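Local coordinates for protein endosialidase (Enterobacteria phage phi92, PDB 4HIZ) that cleaves polysialic acid chains at alpha-2,8 and probably also alpha-2,9 linkages, as the endosialidase of a bacteriophage, at residues K174-P183 with F266-L276; I192-I203 with F218-V226. All blocks are in the same frame, centred on the assembly; numbering follows the deposited sequence. Where two conformers were deposited one is given.

Interaction 1: K174-P183 with F266-L276. With FRU (beta-D-fructofuranose), chain G.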
# COMPACT_ATOMS: atom_id res chain seq x y z
N LYS A 174 14.71 30.31 17.84
CA LYS A 174 13.62 30.87 18.63
C LYS A 174 12.59 29.78 18.82
O LYS A 174 12.67 28.73 18.18
CB LYS A 174 12.97 32.06 17.92
CG LYS A 174 12.32 31.67 16.59
CD LYS A 174 11.90 32.91 15.77
CE LYS A 174 10.65 33.55 16.30
NZ LYS A 174 10.53 34.99 15.84
N ALA A 175 11.62 30.01 19.69
CA ALA A 175 10.56 29.03 19.90
C ALA A 175 9.23 29.75 19.96
O ALA A 175 9.15 30.90 20.46
CB ALA A 175 10.81 28.25 21.20
N GLU A 176 8.20 29.07 19.46
CA GLU A 176 6.86 29.67 19.41
C GLU A 176 5.88 28.74 20.03
O GLU A 176 5.98 27.53 19.85
CB GLU A 176 6.44 29.96 17.96
CG GLU A 176 7.30 31.05 17.29
CD GLU A 176 7.19 31.04 15.76
OE1 GLU A 176 6.99 29.96 15.14
OE2 GLU A 176 7.30 32.14 15.18
N LEU A 177 4.91 29.30 20.75
CA LEU A 177 3.78 28.50 21.22
C LEU A 177 2.76 28.53 20.08
O LEU A 177 2.32 29.60 19.69
CB LEU A 177 3.23 29.10 22.54
CG LEU A 177 2.10 28.23 23.14
CD1 LEU A 177 2.64 26.89 23.69
CD2 LEU A 177 1.36 29.03 24.23
N TRP A 178 2.41 27.35 19.51
CA TRP A 178 1.39 27.27 18.47
C TRP A 178 0.15 26.66 19.08
O TRP A 178 0.25 25.70 19.86
CB TRP A 178 1.84 26.36 17.31
CG TRP A 178 2.90 26.91 16.37
CD1 TRP A 178 3.89 27.83 16.65
CD2 TRP A 178 3.08 26.52 15.00
NE1 TRP A 178 4.66 28.04 15.50
CE2 TRP A 178 4.18 27.25 14.49
CE3 TRP A 178 2.39 25.65 14.15
CZ2 TRP A 178 4.62 27.12 13.16
CZ3 TRP A 178 2.82 25.52 12.83
CH2 TRP A 178 3.94 26.23 12.35
N SER A 179 -1.03 27.18 18.74
CA SER A 179 -2.25 26.51 19.19
C SER A 179 -3.37 26.60 18.20
O SER A 179 -3.43 27.50 17.39
CB SER A 179 -2.73 27.02 20.57
OG SER A 179 -3.42 28.25 20.46
N ARG A 180 -4.25 25.59 18.27
CA ARG A 180 -5.49 25.54 17.46
C ARG A 180 -6.54 24.93 18.34
O ARG A 180 -6.23 24.20 19.26
CB ARG A 180 -5.31 24.57 16.25
CG ARG A 180 -4.91 25.26 14.95
CD ARG A 180 -4.72 24.21 13.86
NE ARG A 180 -4.56 24.84 12.55
CZ ARG A 180 -4.19 24.16 11.45
NH1 ARG A 180 -3.97 22.83 11.54
NH2 ARG A 180 -4.09 24.78 10.28
N PRO A 181 -7.81 25.19 18.02
CA PRO A 181 -8.86 24.43 18.72
C PRO A 181 -8.75 22.96 18.30
O PRO A 181 -8.46 22.70 17.13
CB PRO A 181 -10.15 25.03 18.16
CG PRO A 181 -9.80 25.55 16.79
CD PRO A 181 -8.35 26.03 16.93
N MET A 182 -8.95 22.02 19.22
CA MET A 182 -8.92 20.61 18.84
C MET A 182 -10.06 20.30 17.88
O MET A 182 -11.08 20.97 17.88
CB MET A 182 -9.10 19.73 20.08
CG MET A 182 -7.87 19.66 20.97
SD MET A 182 -6.40 19.00 20.11
CE MET A 182 -6.82 17.24 20.01
N PRO A 183 -9.91 19.26 17.05
CA PRO A 183 -11.07 18.78 16.29
C PRO A 183 -12.03 18.13 17.27
O PRO A 183 -11.66 17.19 17.98
CB PRO A 183 -10.45 17.73 15.34
CG PRO A 183 -9.13 17.39 15.92
CD PRO A 183 -8.69 18.45 16.84
N PHE A 266 -10.60 22.13 12.73
CA PHE A 266 -9.21 22.24 13.13
C PHE A 266 -8.32 22.67 11.95
O PHE A 266 -7.47 23.55 12.07
CB PHE A 266 -8.75 20.86 13.66
CG PHE A 266 -7.24 20.73 13.90
CD1 PHE A 266 -6.70 21.12 15.10
CD2 PHE A 266 -6.40 20.16 12.94
CE1 PHE A 266 -5.31 20.98 15.36
CE2 PHE A 266 -5.02 20.02 13.18
CZ PHE A 266 -4.48 20.40 14.39
N TRP A 267 -8.50 22.01 10.81
CA TRP A 267 -7.64 22.23 9.66
C TRP A 267 -7.89 23.51 8.92
O TRP A 267 -7.06 23.91 8.10
CB TRP A 267 -7.74 21.02 8.68
CG TRP A 267 -7.23 19.71 9.29
CD1 TRP A 267 -5.93 19.27 9.29
CD2 TRP A 267 -7.98 18.74 10.03
NE1 TRP A 267 -5.84 18.06 9.96
CE2 TRP A 267 -7.09 17.71 10.42
CE3 TRP A 267 -9.33 18.63 10.40
CZ2 TRP A 267 -7.49 16.59 11.13
CZ3 TRP A 267 -9.75 17.49 11.11
CH2 TRP A 267 -8.83 16.48 11.47
N ASP A 268 -9.03 24.16 9.20
CA ASP A 268 -9.34 25.48 8.64
C ASP A 268 -9.07 26.63 9.61
O ASP A 268 -9.27 27.79 9.27
CB ASP A 268 -10.81 25.54 8.19
CG ASP A 268 -11.11 24.58 7.05
OD1 ASP A 268 -10.19 24.24 6.27
OD2 ASP A 268 -12.28 24.18 6.93
N SER A 269 -8.65 26.32 10.82
CA SER A 269 -8.43 27.39 11.81
C SER A 269 -6.99 27.87 11.76
O SER A 269 -6.09 27.07 11.80
CB SER A 269 -8.74 26.88 13.23
OG SER A 269 -10.11 26.51 13.37
N PRO A 270 -6.75 29.18 11.66
CA PRO A 270 -5.35 29.62 11.71
C PRO A 270 -4.67 29.21 13.00
O PRO A 270 -5.31 29.20 14.06
CB PRO A 270 -5.44 31.15 11.62
CG PRO A 270 -6.87 31.49 11.82
CD PRO A 270 -7.69 30.28 11.42
N TRP A 271 -3.38 28.90 12.93
CA TRP A 271 -2.63 28.67 14.16
C TRP A 271 -2.47 30.01 14.88
O TRP A 271 -2.15 31.01 14.26
CB TRP A 271 -1.25 28.13 13.83
CG TRP A 271 -1.20 26.72 13.30
CD1 TRP A 271 -1.04 26.34 12.00
CD2 TRP A 271 -1.20 25.51 14.08
NE1 TRP A 271 -0.97 24.94 11.91
CE2 TRP A 271 -1.02 24.43 13.18
CE3 TRP A 271 -1.29 25.25 15.45
CZ2 TRP A 271 -0.98 23.10 13.61
CZ3 TRP A 271 -1.22 23.93 15.88
CH2 TRP A 271 -1.07 22.87 14.96
N GLU A 272 -2.69 30.01 16.18
CA GLU A 272 -2.20 31.14 17.00
C GLU A 272 -0.74 30.87 17.24
O GLU A 272 -0.40 29.79 17.69
CB GLU A 272 -2.93 31.15 18.32
CG GLU A 272 -2.36 32.23 19.25
CD GLU A 272 -2.79 32.02 20.69
OE1 GLU A 272 -2.52 30.92 21.27
OE2 GLU A 272 -3.44 32.93 21.22
N ILE A 273 0.13 31.82 16.91
CA ILE A 273 1.59 31.61 16.98
C ILE A 273 2.18 32.76 17.79
O ILE A 273 2.06 33.93 17.42
CB ILE A 273 2.19 31.59 15.57
CG1 ILE A 273 1.67 30.34 14.82
CG2 ILE A 273 3.72 31.61 15.60
CD1 ILE A 273 2.17 30.28 13.39
N THR A 274 2.79 32.41 18.92
CA THR A 274 3.29 33.41 19.86
C THR A 274 4.76 33.15 20.15
O THR A 274 5.10 32.07 20.62
CB THR A 274 2.51 33.32 21.19
OG1 THR A 274 1.10 33.46 20.94
CG2 THR A 274 2.97 34.42 22.16
N GLU A 275 5.61 34.15 19.94
CA GLU A 275 7.03 33.98 20.25
C GLU A 275 7.22 33.89 21.77
O GLU A 275 6.57 34.64 22.54
CB GLU A 275 7.85 35.15 19.69
CG GLU A 275 9.34 34.93 19.80
CD GLU A 275 10.13 35.97 19.04
OE1 GLU A 275 9.52 36.95 18.56
OE2 GLU A 275 11.36 35.81 18.91
N LEU A 276 8.09 32.96 22.20
CA LEU A 276 8.38 32.81 23.63
C LEU A 276 9.69 33.54 23.93
O LEU A 276 10.77 33.10 23.54
CB LEU A 276 8.51 31.32 23.99
CG LEU A 276 7.24 30.47 23.73
CD1 LEU A 276 7.43 28.99 24.10
CD2 LEU A 276 6.03 31.05 24.51
C1 FRU G . 8.67 33.85 10.13
C2 FRU G . 7.63 33.09 10.83
C3 FRU G . 7.90 32.06 11.79
C4 FRU G . 6.57 31.47 12.05
C5 FRU G . 5.90 31.65 10.72
C6 FRU G . 4.38 31.54 10.72
O1 FRU G . 8.99 32.94 9.10
O2 FRU G . 7.32 34.13 11.85
O3 FRU G . 8.69 32.41 12.96
O4 FRU G . 6.71 30.06 12.42
O5 FRU G . 6.32 32.95 10.24
O6 FRU G . 3.84 32.66 11.35
O HOH W 1 12.16 32.28 21.38
O HOH W 2 0.21 30.89 21.06
O HOH W 3 -4.42 23.23 7.73
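The side chain of R180 lies over one face of the W271 indole, its guanidinium nearly parallel to the ring (planes 9° apart) and CZ 3.7 Å from the centroid of the W271 five-membered ring. The extended chain also carries CD over the face of F266, 3.8 Å from that ring's centroid, while NE donates to the backbone O of S269 at 2.8 Å. This stack and bond fix the rotation of the guanidinium, and a water links NH2 to W267 O. The other face of W271 receives the edge of W178, whose CE3 stands 3.6 Å from W271 CD2, so the indole is sandwiched between the arginine and the second tryptophan. W178 is in turn overlaid by I273, CG1 sitting almost on the normal of its five-membered ring. With its CG beside the backbone N (chi1 -74°), W178 can turn NE1 to E176 OE1, a nearly straight 3.0 Å bond. The same carboxylate accepts from the bound fructose, O4 to OE1 and O3 to OE2 (2.6 Å), which places E176, W178 and I273 in the glycan pocket completed in part by D138 and Y146. In one of two conformers S179 OG, also bonded to R157, donates to E272 OE1 at 2.9 Å on the reverse of the sheet; E272 OE2 forms a salt bridge with K211. Backbone bonds pair L177 with T274 and S179 with E272, so that strand 272-275 runs antiparallel to 172-181 as the outermost strand of a four-stranded propeller sheet, and strand 157-166 flanks 172-181 on its other side.

Interaction 2: I192-I203 with F218-V226; sequences ITISSGSTTATI and FSNSGATGV. With SIA (N-acetyl-alpha-neuraminic acid), chain D; SLB (N-acetyl-beta-neuraminic acid), chain B.
A sialic acid-binding loop, 219-226, packs against a beta hairpin of the antiparallel sheet inserted in the catalytic propeller chain. Strands 192-194 and 200-203 pair through T193 and T202, and their inward-facing side chains I192, I194, A201 and I203 meet the loop mainly through apolar groups, though I194 CD1 also rests 3.7 Å from T224 O. V226 touches all four of them. Its CG2 meets A201 CB at 3.6 Å and I194 CD1 at 3.9 Å, I194 and V226 lying alongside each other and pointing opposite ways, whereas I192 meets V226 tip to tip. The torsion of V226 (chi1 -179°) sets CG1 anti to the backbone N and sends it over the centre of the F218 ring, while CG2 is left to face the hairpin. I192 divides its branches: CG2 reaches A223 CB at 3.7 Å and CD1 reaches S221 CB. From strand 200-203, I203 CD1 comes within 4.2 Å of F218 CZ, and F262 makes an edge-to-face pair with F218.

The loop is braced internally. S221 OG accepts from A223 N in an ST turn and donates to V226 O at 2.7 Å, in the carbonyl plane, so one hydroxyl ties both ends of the type II turn A223-V226. This turn presents G225 N to the carboxylate of the N-acetyl-beta-neuraminic acid. The N-acetyl-alpha-neuraminic acid joined through its C2 to O9 of that sugar is held at the start of the loop, where its N5 donates to S219 OG, with S227 as a further partner. The S219 hydroxyl donates to N220 OD1, and the backbone N of N220 points almost straight at O1B of the alpha sugar, 2.8 Å away with an N-H...O angle of 170°.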
# COMPACT_ATOMS: atom_id res chain seq x y z
N ILE A 192 -28.41 29.22 21.70
CA ILE A 192 -28.17 30.16 20.60
C ILE A 192 -29.22 31.26 20.60
O ILE A 192 -30.42 30.96 20.47
CB ILE A 192 -28.17 29.47 19.24
CG1 ILE A 192 -27.10 28.36 19.22
CG2 ILE A 192 -27.92 30.51 18.14
CD1 ILE A 192 -27.05 27.55 17.88
N THR A 193 -28.78 32.51 20.73
CA THR A 193 -29.73 33.64 20.76
C THR A 193 -29.30 34.73 19.79
O THR A 193 -28.09 35.02 19.65
CB THR A 193 -29.87 34.25 22.16
OG1 THR A 193 -28.57 34.53 22.68
CG2 THR A 193 -30.60 33.29 23.10
N ILE A 194 -30.28 35.33 19.13
CA ILE A 194 -30.05 36.48 18.25
C ILE A 194 -31.15 37.50 18.47
O ILE A 194 -32.33 37.13 18.43
CB ILE A 194 -30.12 36.05 16.77
CG1 ILE A 194 -29.25 34.79 16.55
CG2 ILE A 194 -29.60 37.20 15.87
CD1 ILE A 194 -29.49 34.09 15.24
N SER A 195 -30.79 38.77 18.65
CA SER A 195 -31.82 39.81 18.72
C SER A 195 -32.24 40.24 17.33
O SER A 195 -31.41 40.30 16.43
CB SER A 195 -31.31 41.04 19.47
OG SER A 195 -31.03 40.64 20.79
N SER A 196 -33.54 40.52 17.16
CA SER A 196 -34.04 41.02 15.90
C SER A 196 -33.23 42.25 15.49
O SER A 196 -32.95 43.11 16.32
CB SER A 196 -35.52 41.38 16.03
OG SER A 196 -36.06 41.62 14.75
N GLY A 197 -32.86 42.33 14.22
CA GLY A 197 -32.12 43.49 13.74
C GLY A 197 -30.61 43.33 13.87
O GLY A 197 -29.84 44.14 13.31
N SER A 198 -30.16 42.33 14.62
CA SER A 198 -28.73 42.13 14.85
C SER A 198 -28.09 41.16 13.87
O SER A 198 -28.74 40.21 13.43
CB SER A 198 -28.51 41.58 16.26
OG SER A 198 -27.11 41.44 16.53
N THR A 199 -26.82 41.36 13.57
CA THR A 199 -26.06 40.34 12.84
C THR A 199 -25.16 39.53 13.77
O THR A 199 -24.29 38.82 13.31
CB THR A 199 -25.15 40.95 11.77
OG1 THR A 199 -24.24 41.88 12.39
CG2 THR A 199 -25.97 41.66 10.69
N THR A 200 -25.35 39.65 15.08
CA THR A 200 -24.53 38.88 16.02
C THR A 200 -25.34 37.75 16.62
O THR A 200 -26.39 38.01 17.20
CB THR A 200 -24.07 39.76 17.18
OG1 THR A 200 -23.36 40.88 16.65
CG2 THR A 200 -23.16 38.99 18.12
N ALA A 201 -24.88 36.52 16.48
CA ALA A 201 -25.53 35.41 17.18
C ALA A 201 -24.64 35.03 18.35
O ALA A 201 -23.43 34.87 18.19
CB ALA A 201 -25.72 34.19 16.23
N THR A 202 -25.22 34.91 19.54
CA THR A 202 -24.46 34.50 20.71
C THR A 202 -24.64 33.01 20.93
O THR A 202 -25.78 32.52 20.92
CB THR A 202 -24.95 35.31 21.93
OG1 THR A 202 -24.72 36.69 21.65
CG2 THR A 202 -24.19 34.90 23.18
N ILE A 203 -23.53 32.30 21.09
CA ILE A 203 -23.54 30.86 21.23
C ILE A 203 -22.98 30.45 22.58
O ILE A 203 -21.83 30.74 22.89
CB ILE A 203 -22.63 30.22 20.18
CG1 ILE A 203 -22.79 30.89 18.79
CG2 ILE A 203 -22.80 28.70 20.19
CD1 ILE A 203 -24.16 30.75 18.17
N PHE A 218 -21.92 24.44 12.02
CA PHE A 218 -23.19 24.19 12.69
C PHE A 218 -24.14 23.38 11.84
O PHE A 218 -24.17 23.53 10.61
CB PHE A 218 -23.89 25.55 12.90
CG PHE A 218 -23.19 26.45 13.87
CD1 PHE A 218 -23.53 26.41 15.22
CD2 PHE A 218 -22.27 27.39 13.43
CE1 PHE A 218 -22.92 27.26 16.16
CE2 PHE A 218 -21.64 28.27 14.35
CZ PHE A 218 -21.96 28.21 15.72
N SER A 219 -24.96 22.55 12.49
CA SER A 219 -26.03 21.86 11.75
C SER A 219 -27.27 21.77 12.63
O SER A 219 -27.15 21.57 13.87
CB SER A 219 -25.59 20.45 11.32
OG SER A 219 -26.54 19.91 10.42
N ASN A 220 -28.44 21.95 12.02
CA ASN A 220 -29.70 21.80 12.75
C ASN A 220 -29.84 22.75 13.95
O ASN A 220 -30.48 22.40 14.95
CB ASN A 220 -29.92 20.35 13.18
CG ASN A 220 -29.75 19.36 12.00
OD1 ASN A 220 -28.63 18.89 11.71
ND2 ASN A 220 -30.87 19.05 11.32
N SER A 221 -29.28 23.96 13.85
CA SER A 221 -29.29 24.86 14.99
C SER A 221 -30.67 25.33 15.44
O SER A 221 -30.82 25.71 16.58
CB SER A 221 -28.44 26.11 14.68
OG SER A 221 -29.13 26.92 13.71
N GLY A 222 -31.66 25.33 14.55
CA GLY A 222 -32.95 25.95 14.86
C GLY A 222 -32.85 27.46 14.95
O GLY A 222 -33.78 28.11 15.45
N ALA A 223 -31.74 28.05 14.50
CA ALA A 223 -31.56 29.50 14.55
C ALA A 223 -31.17 30.00 13.16
O ALA A 223 -30.05 29.74 12.69
CB ALA A 223 -30.48 29.88 15.57
N THR A 224 -32.09 30.69 12.50
CA THR A 224 -31.88 31.18 11.15
C THR A 224 -30.57 31.93 11.02
O THR A 224 -30.29 32.81 11.84
CB THR A 224 -33.00 32.11 10.73
OG1 THR A 224 -34.21 31.36 10.72
CG2 THR A 224 -32.76 32.62 9.32
N GLY A 225 -29.75 31.52 10.04
CA GLY A 225 -28.49 32.20 9.81
C GLY A 225 -27.29 31.56 10.50
O GLY A 225 -26.15 31.88 10.16
N VAL A 226 -27.54 30.69 11.46
CA VAL A 226 -26.47 29.99 12.17
C VAL A 226 -26.44 28.58 11.59
O VAL A 226 -27.18 27.70 12.01
CB VAL A 226 -26.67 29.96 13.69
CG1 VAL A 226 -25.48 29.24 14.38
CG2 VAL A 226 -26.79 31.40 14.22
C1 SIA D . -27.95 23.25 8.66
C2 SIA D . -27.52 22.96 7.22
C3 SIA D . -25.98 22.97 7.07
C4 SIA D . -25.33 21.72 7.63
C5 SIA D . -26.03 20.44 7.13
C6 SIA D . -27.54 20.53 7.36
C7 SIA D . -28.27 19.36 6.69
C8 SIA D . -29.78 19.33 6.98
C9 SIA D . -30.14 19.79 8.38
C10 SIA D . -24.79 18.31 7.24
C11 SIA D . -24.24 17.25 8.15
N5 SIA D . -25.44 19.31 7.85
O1A SIA D . -27.42 24.23 9.22
O1B SIA D . -28.79 22.54 9.26
O4 SIA D . -23.93 21.68 7.23
O6 SIA D . -28.09 21.72 6.79
O7 SIA D . -28.11 19.54 5.28
O8 SIA D . -30.43 20.20 6.05
O9 SIA D . -30.77 21.09 8.37
O10 SIA D . -24.66 18.26 6.02
C1 SLB B . -30.22 30.04 6.98
C2 SLB B . -31.02 29.34 5.90
C3 SLB B . -32.52 29.49 6.07
C4 SLB B . -33.27 28.75 5.05
C5 SLB B . -32.93 27.29 4.98
C6 SLB B . -31.45 26.96 5.10
C7 SLB B . -31.28 25.63 5.76
C8 SLB B . -29.81 25.43 5.82
C9 SLB B . -29.50 24.01 6.27
C10 SLB B . -34.20 25.49 3.84
C11 SLB B . -34.76 24.81 2.58
N5 SLB B . -33.43 26.71 3.75
O1A SLB B . -30.20 29.55 8.14
O1B SLB B . -29.58 31.09 6.66
O2 SLB B . -30.54 30.00 4.74
O4 SLB B . -34.70 28.93 5.23
O6 SLB B . -30.58 27.88 5.81
O7 SLB B . -31.79 25.68 7.10
O8 SLB B . -29.27 25.68 4.53
O9 SLB B . -28.10 23.93 6.37
O10 SLB B . -34.39 24.98 4.94

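In the fold
Interaction 2 is nested along the chain within the loop closed by interaction 1: strand 172-181 leads out of the propeller, hairpin 192-203 and loop 218-226 follow, and the chain returns through 266-276. The centres lie about 28 Å apart and the nearest atoms about 11 Å apart, without touching. Interaction 1 belongs to a four-stranded propeller sheet, interaction 2 to a separate eight-stranded antiparallel sheet. Strand 185-186 and strand 261-264 pair in that second sheet, close to the point where the chain leaves and re-enters the propeller. Interaction 2 holds a sialic acid disaccharide away from the interaction 1 pocket, which here holds fructose, consistent with a polysialic acid-binding site outside the propeller sheet.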